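Local coordinates for hypothetical protein SMU.776 (Streptococcus mutans, PDB 2B78) that is probably an S-adenosylmethionine-dependent methyltransferase, perhaps acting on RNA, although its substrate has not been established, at residues D113-F118 with V185-G190; F174-L177 with S182-V185; T193-F196 with V202-E205; S221-F226 with L252-A257. All coordinates share one frame; numbering follows the deposited sequence.

Contact 1: residues D113-F118 with V185-G190; sequences DCYGDF and VFLNDG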
loop_
_atom_site.group_PDB
_atom_site.type_symbol
_atom_site.label_atom_id
_atom_site.label_comp_id
_atom_site.label_asym_id
_atom_site.label_seq_id
_atom_site.Cartn_x
_atom_site.Cartn_y
_atom_site.Cartn_z
ATOM N N ASP A 113 -2.739 -9.506 -5.735
ATOM C CA ASP A 113 -3.336 -8.437 -6.515
ATOM C C ASP A 113 -3.653 -8.939 -7.910
ATOM O O ASP A 113 -3.026 -9.875 -8.407
ATOM C CB ASP A 113 -2.375 -7.246 -6.631
ATOM C CG ASP A 113 -2.060 -6.611 -5.291
ATOM O OD1 ASP A 113 -3.014 -6.250 -4.570
ATOM O OD2 ASP A 113 -0.861 -6.457 -4.965
ATOM N N CYS A 114 -4.650 -8.337 -8.538
ATOM C CA CYS A 114 -4.950 -8.719 -9.893
ATOM C C CYS A 114 -4.637 -7.490 -10.728
ATOM O O CYS A 114 -4.986 -6.357 -10.360
ATOM C CB CYS A 114 -6.410 -9.149 -10.040
ATOM S SG CYS A 114 -7.611 -7.828 -10.090
ATOM N N TYR A 115 -3.927 -7.718 -11.826
ATOM C CA TYR A 115 -3.543 -6.670 -12.753
ATOM C C TYR A 115 -4.021 -7.109 -14.122
ATOM O O TYR A 115 -3.281 -7.745 -14.867
ATOM C CB TYR A 115 -2.021 -6.509 -12.770
ATOM C CG TYR A 115 -1.449 -5.681 -11.640
ATOM C CD1 TYR A 115 -1.237 -4.306 -11.796
ATOM C CD2 TYR A 115 -1.103 -6.267 -10.421
ATOM C CE1 TYR A 115 -0.682 -3.533 -10.760
ATOM C CE2 TYR A 115 -0.555 -5.502 -9.382
ATOM C CZ TYR A 115 -0.345 -4.140 -9.566
ATOM O OH TYR A 115 0.240 -3.398 -8.560
ATOM N N GLY A 116 -5.263 -6.778 -14.459
ATOM C CA GLY A 116 -5.781 -7.184 -15.751
ATOM C C GLY A 116 -5.988 -8.687 -15.797
ATOM O O GLY A 116 -6.743 -9.242 -14.995
ATOM N N ASP A 117 -5.305 -9.350 -16.724
ATOM C CA ASP A 117 -5.430 -10.799 -16.871
ATOM C C ASP A 117 -4.425 -11.607 -16.055
ATOM O O ASP A 117 -4.432 -12.836 -16.101
ATOM C CB ASP A 117 -5.293 -11.185 -18.342
ATOM C CG ASP A 117 -6.423 -10.646 -19.193
ATOM O OD1 ASP A 117 -7.602 -10.901 -18.854
ATOM O OD2 ASP A 117 -6.132 -9.972 -20.202
ATOM N N PHE A 118 -3.575 -10.920 -15.302
ATOM C CA PHE A 118 -2.556 -11.581 -14.496
ATOM C C PHE A 118 -2.689 -11.272 -13.009
ATOM O O PHE A 118 -3.251 -10.245 -12.622
ATOM C CB PHE A 118 -1.171 -11.156 -14.992
ATOM C CG PHE A 118 -0.888 -11.566 -16.410
ATOM C CD1 PHE A 118 -0.327 -12.808 -16.692
ATOM C CD2 PHE A 118 -1.220 -10.722 -17.470
ATOM C CE1 PHE A 118 -0.105 -13.205 -18.012
ATOM C CE2 PHE A 118 -1.001 -11.113 -18.789
ATOM C CZ PHE A 118 -0.442 -12.356 -19.057
ATOM N N VAL A 185 1.952 -0.519 -16.095
ATOM C CA VAL A 185 2.494 -1.327 -15.011
ATOM C C VAL A 185 3.419 -2.429 -15.518
ATOM O O VAL A 185 3.484 -2.714 -16.723
ATOM C CB VAL A 185 1.362 -1.977 -14.158
ATOM C CG1 VAL A 185 0.440 -0.892 -13.594
ATOM C CG2 VAL A 185 0.567 -2.966 -14.995
ATOM N N PHE A 186 4.126 -3.047 -14.580
ATOM C CA PHE A 186 5.066 -4.120 -14.882
ATOM C C PHE A 186 5.046 -5.073 -13.690
ATOM O O PHE A 186 5.037 -4.627 -12.543
ATOM C CB PHE A 186 6.468 -3.532 -15.140
ATOM C CG PHE A 186 6.867 -2.415 -14.197
ATOM C CD1 PHE A 186 7.566 -2.687 -13.018
ATOM C CD2 PHE A 186 6.564 -1.093 -14.501
ATOM C CE1 PHE A 186 7.958 -1.650 -12.158
ATOM C CE2 PHE A 186 6.948 -0.048 -13.651
ATOM C CZ PHE A 186 7.646 -0.326 -12.480
ATOM N N LEU A 187 5.039 -6.380 -13.956
ATOM C CA LEU A 187 4.941 -7.371 -12.891
ATOM C C LEU A 187 6.186 -8.159 -12.531
ATOM O O LEU A 187 6.175 -8.892 -11.537
ATOM C CB LEU A 187 3.827 -8.376 -13.214
ATOM C CG LEU A 187 2.403 -7.839 -13.291
ATOM C CD1 LEU A 187 1.441 -9.006 -13.469
ATOM C CD2 LEU A 187 2.085 -7.061 -12.017
ATOM N N ASN A 188 7.258 -8.021 -13.302
ATOM C CA ASN A 188 8.446 -8.801 -12.987
ATOM C C ASN A 188 9.737 -7.989 -12.967
ATOM O O ASN A 188 10.799 -8.469 -13.368
ATOM C CB ASN A 188 8.547 -9.969 -13.967
ATOM C CG ASN A 188 9.475 -11.056 -13.476
ATOM O OD1 ASN A 188 9.464 -11.405 -12.294
ATOM N ND2 ASN A 188 10.280 -11.606 -14.381
ATOM N N ASP A 189 9.643 -6.758 -12.479
ATOM C CA ASP A 189 10.805 -5.881 -12.392
ATOM C C ASP A 189 10.921 -5.268 -10.993
ATOM O O ASP A 189 10.393 -4.186 -10.725
ATOM C CB ASP A 189 10.706 -4.791 -13.463
ATOM C CG ASP A 189 11.794 -3.742 -13.336
ATOM O OD1 ASP A 189 12.844 -4.032 -12.719
ATOM O OD2 ASP A 189 11.598 -2.626 -13.867
ATOM N N GLY A 190 11.606 -5.978 -10.098
ATOM C CA GLY A 190 11.781 -5.488 -8.742
ATOM C C GLY A 190 10.574 -5.755 -7.863
ATOM O O GLY A 190 9.692 -6.527 -8.233
#

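Contact 2: residues F174-L177 with S182-V185; sequences FLIL and SYNV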
loop_
_atom_site.group_PDB
_atom_site.type_symbol
_atom_site.label_atom_id
_atom_site.label_comp_id
_atom_site.label_asym_id
_atom_site.label_seq_id
_atom_site.Cartn_x
_atom_site.Cartn_y
_atom_site.Cartn_z
ATOM N N PHE A 174 2.584 -3.353 -19.408
ATOM C CA PHE A 174 1.277 -3.301 -20.048
ATOM C C PHE A 174 0.376 -2.324 -19.304
ATOM O O PHE A 174 0.716 -1.874 -18.211
ATOM C CB PHE A 174 0.644 -4.703 -20.096
ATOM C CG PHE A 174 0.433 -5.337 -18.738
ATOM C CD1 PHE A 174 -0.755 -5.138 -18.034
ATOM C CD2 PHE A 174 1.426 -6.124 -18.165
ATOM C CE1 PHE A 174 -0.951 -5.718 -16.765
ATOM C CE2 PHE A 174 1.248 -6.711 -16.903
ATOM C CZ PHE A 174 0.061 -6.508 -16.203
ATOM N N LEU A 175 -0.769 -1.999 -19.895
ATOM C CA LEU A 175 -1.698 -1.057 -19.289
ATOM C C LEU A 175 -2.855 -1.733 -18.568
ATOM O O LEU A 175 -3.269 -2.842 -18.925
ATOM C CB LEU A 175 -2.285 -0.137 -20.360
ATOM C CG LEU A 175 -1.356 0.692 -21.247
ATOM C CD1 LEU A 175 -2.182 1.355 -22.358
ATOM C CD2 LEU A 175 -0.623 1.722 -20.416
ATOM N N ILE A 176 -3.347 -1.068 -17.526
ATOM C CA ILE A 176 -4.517 -1.527 -16.790
ATOM C C ILE A 176 -5.372 -0.277 -16.683
ATOM O O ILE A 176 -4.921 0.820 -17.056
ATOM C CB ILE A 176 -4.170 -2.109 -15.380
ATOM C CG1 ILE A 176 -3.397 -1.099 -14.531
ATOM C CG2 ILE A 176 -3.366 -3.413 -15.539
ATOM C CD1 ILE A 176 -4.283 -0.122 -13.775
ATOM N N LEU A 177 -6.610 -0.429 -16.222
ATOM C CA LEU A 177 -7.500 0.705 -16.090
ATOM C C LEU A 177 -7.839 0.869 -14.619
ATOM O O LEU A 177 -7.999 -0.125 -13.902
ATOM C CB LEU A 177 -8.787 0.456 -16.884
ATOM C CG LEU A 177 -9.551 1.647 -17.467
ATOM C CD1 LEU A 177 -8.783 2.200 -18.661
ATOM C CD2 LEU A 177 -10.944 1.199 -17.911
ATOM N N SER A 182 -6.049 4.976 -17.961
ATOM C CA SER A 182 -4.967 3.996 -18.090
ATOM C C SER A 182 -3.700 4.298 -17.318
ATOM O O SER A 182 -3.327 5.457 -17.140
ATOM C CB SER A 182 -4.603 3.817 -19.571
ATOM O OG SER A 182 -5.719 3.373 -20.323
ATOM N N TYR A 183 -3.034 3.228 -16.880
ATOM C CA TYR A 183 -1.779 3.312 -16.147
ATOM C C TYR A 183 -0.876 2.181 -16.640
ATOM O O TYR A 183 -1.337 1.057 -16.850
ATOM C CB TYR A 183 -2.012 3.127 -14.646
ATOM C CG TYR A 183 -2.766 4.258 -13.989
ATOM C CD1 TYR A 183 -2.117 5.438 -13.637
ATOM C CD2 TYR A 183 -4.127 4.150 -13.733
ATOM C CE1 TYR A 183 -2.811 6.497 -13.038
ATOM C CE2 TYR A 183 -4.831 5.198 -13.138
ATOM C CZ TYR A 183 -4.161 6.367 -12.795
ATOM O OH TYR A 183 -4.850 7.395 -12.194
ATOM N N ASN A 184 0.402 2.493 -16.813
ATOM C CA ASN A 184 1.405 1.539 -17.274
ATOM C C ASN A 184 2.021 0.810 -16.074
ATOM O O ASN A 184 2.537 1.438 -15.145
ATOM C CB ASN A 184 2.488 2.283 -18.074
ATOM C CG ASN A 184 3.650 1.386 -18.482
ATOM O OD1 ASN A 184 4.637 1.246 -17.753
ATOM N ND2 ASN A 184 3.539 0.771 -19.651
ATOM N N VAL A 185 1.952 -0.519 -16.095
ATOM C CA VAL A 185 2.494 -1.327 -15.011
ATOM C C VAL A 185 3.419 -2.429 -15.518
ATOM O O VAL A 185 3.484 -2.714 -16.723
ATOM C CB VAL A 185 1.362 -1.977 -14.158
ATOM C CG1 VAL A 185 0.440 -0.892 -13.594
ATOM C CG2 VAL A 185 0.567 -2.966 -14.995
#

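Contact 3: residues T193-F196 with V202-E205; sequences TGIF and VRNE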
loop_
_atom_site.group_PDB
_atom_site.type_symbol
_atom_site.label_atom_id
_atom_site.label_comp_id
_atom_site.label_asym_id
_atom_site.label_seq_id
_atom_site.Cartn_x
_atom_site.Cartn_y
_atom_site.Cartn_z
ATOM N N THR A 193 5.446 -2.348 -8.815
ATOM C CA THR A 193 4.775 -2.576 -10.086
ATOM C C THR A 193 4.478 -1.355 -10.946
ATOM O O THR A 193 3.803 -1.486 -11.963
ATOM C CB THR A 193 3.437 -3.252 -9.837
ATOM O OG1 THR A 193 2.577 -2.325 -9.158
ATOM C CG2 THR A 193 3.619 -4.484 -8.984
ATOM N N GLY A 194 4.936 -0.175 -10.540
ATOM C CA GLY A 194 4.668 1.017 -11.333
ATOM C C GLY A 194 3.513 1.825 -10.777
ATOM O O GLY A 194 3.267 2.954 -11.206
ATOM N N ILE A 195 2.777 1.241 -9.838
ATOM C CA ILE A 195 1.660 1.940 -9.232
ATOM C C ILE A 195 1.321 1.330 -7.876
ATOM O O ILE A 195 1.609 0.151 -7.614
ATOM C CB ILE A 195 0.404 1.903 -10.151
ATOM C CG1 ILE A 195 -0.671 2.855 -9.604
ATOM C CG2 ILE A 195 -0.181 0.494 -10.200
ATOM C CD1 ILE A 195 -1.820 3.115 -10.580
ATOM N N PHE A 196 0.754 2.145 -6.991
ATOM C CA PHE A 196 0.331 1.652 -5.688
ATOM C C PHE A 196 -1.180 1.715 -5.731
ATOM O O PHE A 196 -1.779 2.790 -5.665
ATOM C CB PHE A 196 0.904 2.513 -4.562
ATOM C CG PHE A 196 2.323 2.155 -4.209
ATOM C CD1 PHE A 196 2.591 1.086 -3.354
ATOM C CD2 PHE A 196 3.386 2.828 -4.794
ATOM C CE1 PHE A 196 3.901 0.686 -3.093
ATOM C CE2 PHE A 196 4.702 2.438 -4.543
ATOM C CZ PHE A 196 4.958 1.362 -3.689
ATOM N N VAL A 202 -7.582 8.315 -3.946
ATOM C CA VAL A 202 -6.964 9.638 -3.911
ATOM C C VAL A 202 -6.835 10.093 -5.362
ATOM O O VAL A 202 -7.090 11.260 -5.686
ATOM C CB VAL A 202 -5.559 9.611 -3.261
ATOM C CG1 VAL A 202 -5.008 11.026 -3.188
ATOM C CG2 VAL A 202 -5.631 9.011 -1.860
ATOM N N ARG A 203 -6.429 9.169 -6.237
ATOM C CA ARG A 203 -6.310 9.482 -7.655
ATOM C C ARG A 203 -7.700 9.774 -8.222
ATOM O O ARG A 203 -7.839 10.599 -9.120
ATOM C CB ARG A 203 -5.648 8.335 -8.424
ATOM C CG ARG A 203 -4.138 8.250 -8.214
ATOM C CD ARG A 203 -3.481 7.220 -9.123
ATOM N NE ARG A 203 -3.859 5.850 -8.765
ATOM C CZ ARG A 203 -3.219 5.106 -7.869
ATOM N NH1 ARG A 203 -2.160 5.592 -7.235
ATOM N NH2 ARG A 203 -3.644 3.879 -7.604
ATOM N N ASN A 204 -8.729 9.106 -7.704
ATOM C CA ASN A 204 -10.095 9.354 -8.170
ATOM C C ASN A 204 -10.498 10.810 -7.913
ATOM O O ASN A 204 -11.166 11.436 -8.739
ATOM C CB ASN A 204 -11.096 8.424 -7.460
ATOM C CG ASN A 204 -12.508 8.555 -8.016
ATOM O OD1 ASN A 204 -12.744 8.342 -9.217
ATOM N ND2 ASN A 204 -13.457 8.897 -7.148
ATOM N N GLU A 205 -10.110 11.336 -6.751
ATOM C CA GLU A 205 -10.440 12.717 -6.385
ATOM C C GLU A 205 -9.797 13.698 -7.355
ATOM O O GLU A 205 -10.403 14.706 -7.734
ATOM C CB GLU A 205 -9.947 13.033 -4.969
ATOM C CG GLU A 205 -10.617 12.211 -3.881
ATOM C CD GLU A 205 -12.068 12.587 -3.688
ATOM O OE1 GLU A 205 -12.324 13.712 -3.208
ATOM O OE2 GLU A 205 -12.952 11.769 -4.022
#

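Contact 4: residues S221-F226 with L252-A257; sequences SYTAAF and LAHFEA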
loop_
_atom_site.group_PDB
_atom_site.type_symbol
_atom_site.label_atom_id
_atom_site.label_comp_id
_atom_site.label_asym_id
_atom_site.label_seq_id
_atom_site.Cartn_x
_atom_site.Cartn_y
_atom_site.Cartn_z
ATOM N N SER A 221 7.237 11.400 -6.613
ATOM C CA SER A 221 6.288 10.975 -7.646
ATOM C C SER A 221 6.283 9.499 -8.057
ATOM O O SER A 221 5.240 8.970 -8.454
ATOM C CB SER A 221 6.525 11.823 -8.891
ATOM O OG SER A 221 7.858 11.626 -9.326
ATOM N N TYR A 222 7.447 8.857 -7.979
ATOM C CA TYR A 222 7.635 7.448 -8.350
ATOM C C TYR A 222 7.424 7.271 -9.853
ATOM O O TYR A 222 8.408 7.250 -10.612
ATOM C CB TYR A 222 6.713 6.528 -7.525
ATOM C CG TYR A 222 6.849 5.061 -7.887
ATOM C CD1 TYR A 222 8.096 4.502 -8.166
ATOM C CD2 TYR A 222 5.719 4.251 -8.025
ATOM C CE1 TYR A 222 8.211 3.166 -8.588
ATOM C CE2 TYR A 222 5.824 2.923 -8.448
ATOM C CZ TYR A 222 7.070 2.392 -8.730
ATOM O OH TYR A 222 7.165 1.103 -9.194
ATOM N N THR A 223 6.172 7.139 -10.299
ATOM C CA THR A 223 5.909 7.042 -11.727
ATOM C C THR A 223 4.890 8.116 -12.103
ATOM O O THR A 223 4.277 8.081 -13.172
ATOM C CB THR A 223 5.401 5.644 -12.161
ATOM O OG1 THR A 223 4.131 5.367 -11.561
ATOM C CG2 THR A 223 6.406 4.581 -11.756
ATOM N N ALA A 224 4.731 9.082 -11.203
ATOM C CA ALA A 224 3.832 10.215 -11.404
ATOM C C ALA A 224 2.368 9.843 -11.622
ATOM O O ALA A 224 1.656 10.537 -12.352
ATOM C CB ALA A 224 4.328 11.054 -12.574
ATOM N N ALA A 225 1.909 8.758 -10.998
ATOM C CA ALA A 225 0.510 8.372 -11.164
ATOM C C ALA A 225 -0.444 9.473 -10.662
ATOM O O ALA A 225 -1.535 9.642 -11.215
ATOM C CB ALA A 225 0.233 7.057 -10.438
ATOM N N PHE A 226 -0.059 10.214 -9.619
ATOM C CA PHE A 226 -0.920 11.301 -9.110
ATOM C C PHE A 226 -0.967 12.446 -10.118
ATOM O O PHE A 226 -1.985 13.129 -10.261
ATOM C CB PHE A 226 -0.398 11.877 -7.785
ATOM C CG PHE A 226 -0.673 11.032 -6.577
ATOM C CD1 PHE A 226 -1.957 10.575 -6.291
ATOM C CD2 PHE A 226 0.360 10.735 -5.686
ATOM C CE1 PHE A 226 -2.207 9.839 -5.131
ATOM C CE2 PHE A 226 0.122 10.006 -4.527
ATOM C CZ PHE A 226 -1.166 9.554 -4.247
ATOM N N LEU A 252 6.225 8.872 -18.255
ATOM C CA LEU A 252 5.785 9.200 -19.607
ATOM C C LEU A 252 4.769 8.183 -20.137
ATOM O O LEU A 252 3.837 8.529 -20.890
ATOM C CB LEU A 252 7.002 9.250 -20.549
ATOM C CG LEU A 252 8.036 10.354 -20.306
ATOM C CD1 LEU A 252 9.278 10.134 -21.181
ATOM C CD2 LEU A 252 7.401 11.705 -20.599
ATOM N N ALA A 253 4.955 6.928 -19.734
ATOM C CA ALA A 253 4.090 5.838 -20.163
ATOM C C ALA A 253 2.623 6.047 -19.809
ATOM O O ALA A 253 1.751 5.673 -20.584
ATOM C CB ALA A 253 4.576 4.532 -19.580
ATOM N N HIS A 254 2.351 6.620 -18.642
ATOM C CA HIS A 254 0.967 6.870 -18.225
ATOM C C HIS A 254 0.369 8.000 -19.063
ATOM O O HIS A 254 -0.764 7.907 -19.548
ATOM C CB HIS A 254 0.916 7.292 -16.752
ATOM C CG HIS A 254 1.409 6.253 -15.797
ATOM N ND1 HIS A 254 2.088 6.573 -14.640
ATOM C CD2 HIS A 254 1.289 4.907 -15.801
ATOM C CE1 HIS A 254 2.363 5.467 -13.972
ATOM N NE2 HIS A 254 1.886 4.441 -14.658
ATOM N N PHE A 255 1.136 9.074 -19.221
ATOM C CA PHE A 255 0.678 10.224 -19.981
ATOM C C PHE A 255 0.391 9.841 -21.423
ATOM O O PHE A 255 -0.597 10.290 -21.999
ATOM C CB PHE A 255 1.718 11.351 -19.917
ATOM C CG PHE A 255 1.655 12.159 -18.642
ATOM C CD1 PHE A 255 0.718 13.179 -18.493
ATOM C CD2 PHE A 255 2.513 11.878 -17.585
ATOM C CE1 PHE A 255 0.638 13.914 -17.299
ATOM C CE2 PHE A 255 2.445 12.603 -16.387
ATOM C CZ PHE A 255 1.504 13.623 -16.246
ATOM N N GLU A 256 1.251 8.997 -21.988
ATOM C CA GLU A 256 1.096 8.531 -23.361
ATOM C C GLU A 256 -0.163 7.668 -23.512
ATOM O O GLU A 256 -0.911 7.802 -24.486
ATOM C CB GLU A 256 2.336 7.726 -23.767
ATOM C CG GLU A 256 2.259 7.045 -25.136
ATOM C CD GLU A 256 2.056 8.033 -26.279
ATOM O OE1 GLU A 256 2.809 9.028 -26.354
ATOM O OE2 GLU A 256 1.148 7.810 -27.110
ATOM N N ALA A 257 -0.391 6.791 -22.539
ATOM C CA ALA A 257 -1.542 5.883 -22.559
ATOM C C ALA A 257 -2.848 6.647 -22.555
ATOM O O ALA A 257 -3.863 6.153 -23.049
ATOM C CB ALA A 257 -1.495 4.956 -21.357
#

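Contact 1: residues D113-F118 with V185-G190
Tyr115, with Phe118 beside it, makes a buried, wholly apolar contact with Val185 and Leu187, joining the hairpin of strands 110-115 and 118-123 to the end of strand 181-185 and the loop after it. Leu187 supplies the main piece of it: its CD2 methyl sits over one face of the Tyr115 ring, 3.9 Å from the centroid and 23° off the ring normal. The methyl is displaced toward the CG-CD2 rim, its nearest ring atom being Tyr115 CD2 at 3.7 Å, a CH-pi arrangement. The other branch of the same leucine, CD1, reaches the base of the next aromatic, 3.7 Å from Phe118 CB; the phenyl ring itself leads away. Val185 meets the CD1 side of the tyrosine obliquely, with CG2 3.9 Å from Tyr115 CD1 and CG1 4.0 Å from Tyr115 CE1.

Both aromatics leave a tight type II' turn from Tyr115 to Phe118, with Gly116 at positive phi, and the pair is closed by Tyr115 N to Phe118 O at 2.7 Å and Phe118 N to Tyr115 O. With CG of Tyr115 anti to the carbonyl carbon, chi1 -81° lays the ring against Leu187 and Val185, and its OH hydrogen-bonds to Thr193 OG1. Phe174 of strand 174-178 touches Tyr115, Val185 and Leu187 alike, while Ala96 of strand 96-101 packs on Tyr115 and Tyr150 of strand 148-153 on Leu187.

Contact 2: residues F174-L177 with S182-V185
The Phe174 ring carries Val185 CG2 over one face, and the Tyr183 ring receives Ile176 CD1 obliquely, across the antiparallel beta hairpin of strands 174-178 and 181-185. The valine methyl stands 3.6 Å above the phenylalanine plane, shifted toward the rim, where Phe174 CE1 is its nearest ring atom. The distance to the centroid is 3.9 Å with a 22° tilt from the normal, which fits a CH-pi contact. Phe174 can lie against the valine because its CG is placed between the backbone N and the carbonyl carbon (chi1 60°). Farther along the same face, Ile176 bridges two partners: CG1 meets Val185 CG1 at 4.0 Å and CD1 meets Tyr183 CB at 4.1 Å. The rings of Tyr183 and His254 meet edge-to-face, and Tyr183 also packs on helices 200-210 and 225-232.

Leu175, Leu177, Ser182 and Asn184 form the other face, which Ala253 and Ala257 of helix 247-257 approach. There Leu175 CD2 lies 3.7 Å from Asn184 CA, in a non-hydrogen-bonded pair.

The ladder rests on two hydrogen-bonded pairs, Phe174 with Val185 and Ile176 with Tyr183. Its straightest bond runs from Val185 N to Phe174 O, 2.8 Å at 177°; Ile176 N approaches Tyr183 O in the carbonyl plane, at 3.0 Å.

Contact 3: residues T193-F196 with V202-E205
Arg203, on helix 200-210, reaches back to the loop 193-196 that precedes this helix in the methyltransferase domain and grips the backbone carbonyl of Phe196. The interactions are of two kinds, polar at the edge of the guanidinium and apolar on its face.

The polar part is an end-on, two-nitrogen grip on a single oxygen. Arg203 NH2 donates to Phe196 O over 2.9 Å with an N-H...O angle of 159°, and Arg203 NH1 donates to Phe196 O over 3.2 Å along a more bent path. The oxygen lies within 2° of the guanidinium plane, so it sits at the in-plane N-H edge. The carbonyl is less well aligned: both donors come from the same face of its plane, NH2 well above it and NH1 tilted. Two donors on one backbone oxygen restrict rotation of the guanidinium about its own chain, and a salt bridge from Arg203 NE to Glu178 OE1 holds another edge. This partnership with Glu178 ties the helix to the end of strand 174-178 as well as to the loop.

The apolar part comes from Ile195, whose CD1 lies over one guanidinium face, 3.5 Å above the plane and toward its rim. The extended isoleucine chain, with CG1 anti to the backbone N (chi1 -170°), carries this methyl across the group. Tyr183 of strand 181-185 packs on both Ile195 and Arg203. Along the isoleucine, CG1 follows the same guanidinium, lying 3.7 Å from Arg203 NH2, while CD1 is 3.6 Å from Arg203 CZ.

Contact 4: residues S221-F226 with L252-A257
The loop between strand 215-219 and helix 225-232 of the Rossmann-like methyltransferase sheet meets helix 247-257 through Thr223 and His254. The imidazole points its ND1-CE1 side at the threonine. His254 ND1 makes a weak hydrogen bond to Thr223 O, 3.0 Å long but with an N-H...O angle of only 125°. Thr223 OG1 lies near the ring plane at its edge, 3.0 Å from His254 CE1. That hydroxyl stands between the backbone N and the carbonyl carbon (chi1 64°), and its stronger partner is Gly194 O. At the other nitrogen, NE2 hydrogen-bonds to Asn184 O, the stronger link of the imidazole; the ring thus lies between the loop and strand 181-185.

Ala225 passes more loosely, its CA 4.2 Å from His254 ND1, just after Ala224 at the N-cap position of helix 225-232. The loop also lies close to the cofactor site: Tyr222 N hydrogen-bonds to Asp242 OD1, and the Thr223 side chain is about 7 Å from that of Arg246; Asp242 and Arg246 both bind S-adenosylhomocysteine, though none is bound to this chain. A loop after the first strand, near the acidic end of the second, is the cofactor-binding arrangement of class I methyltransferases.

Overall arrangement
Along the chain, contact 1 opens first; its second segment starts at the last residue of the hairpin, Val185, which it shares with contact 2, and their centres are about 9 Å apart. Contacts 3 and 4 then follow in series. The centre of contact 2, the hairpin, lies about 11 Å from that of contact 3 and about 10 Å from that of contact 4, and the centres of contacts 3 and 4 are about 10 Å apart. Contact 1 brings in the five-stranded sheet containing 96-101 and 110-115, whereas contact 4 belongs to the seven-stranded methyltransferase sheet and its helices. Loop 193-196 links both sides: Thr193 meets Tyr115, and Gly194 meets Tyr222 and Thr223. The hairpin and this loop thus connect the five-stranded sheet to the methyltransferase sheet and its cofactor-side helices.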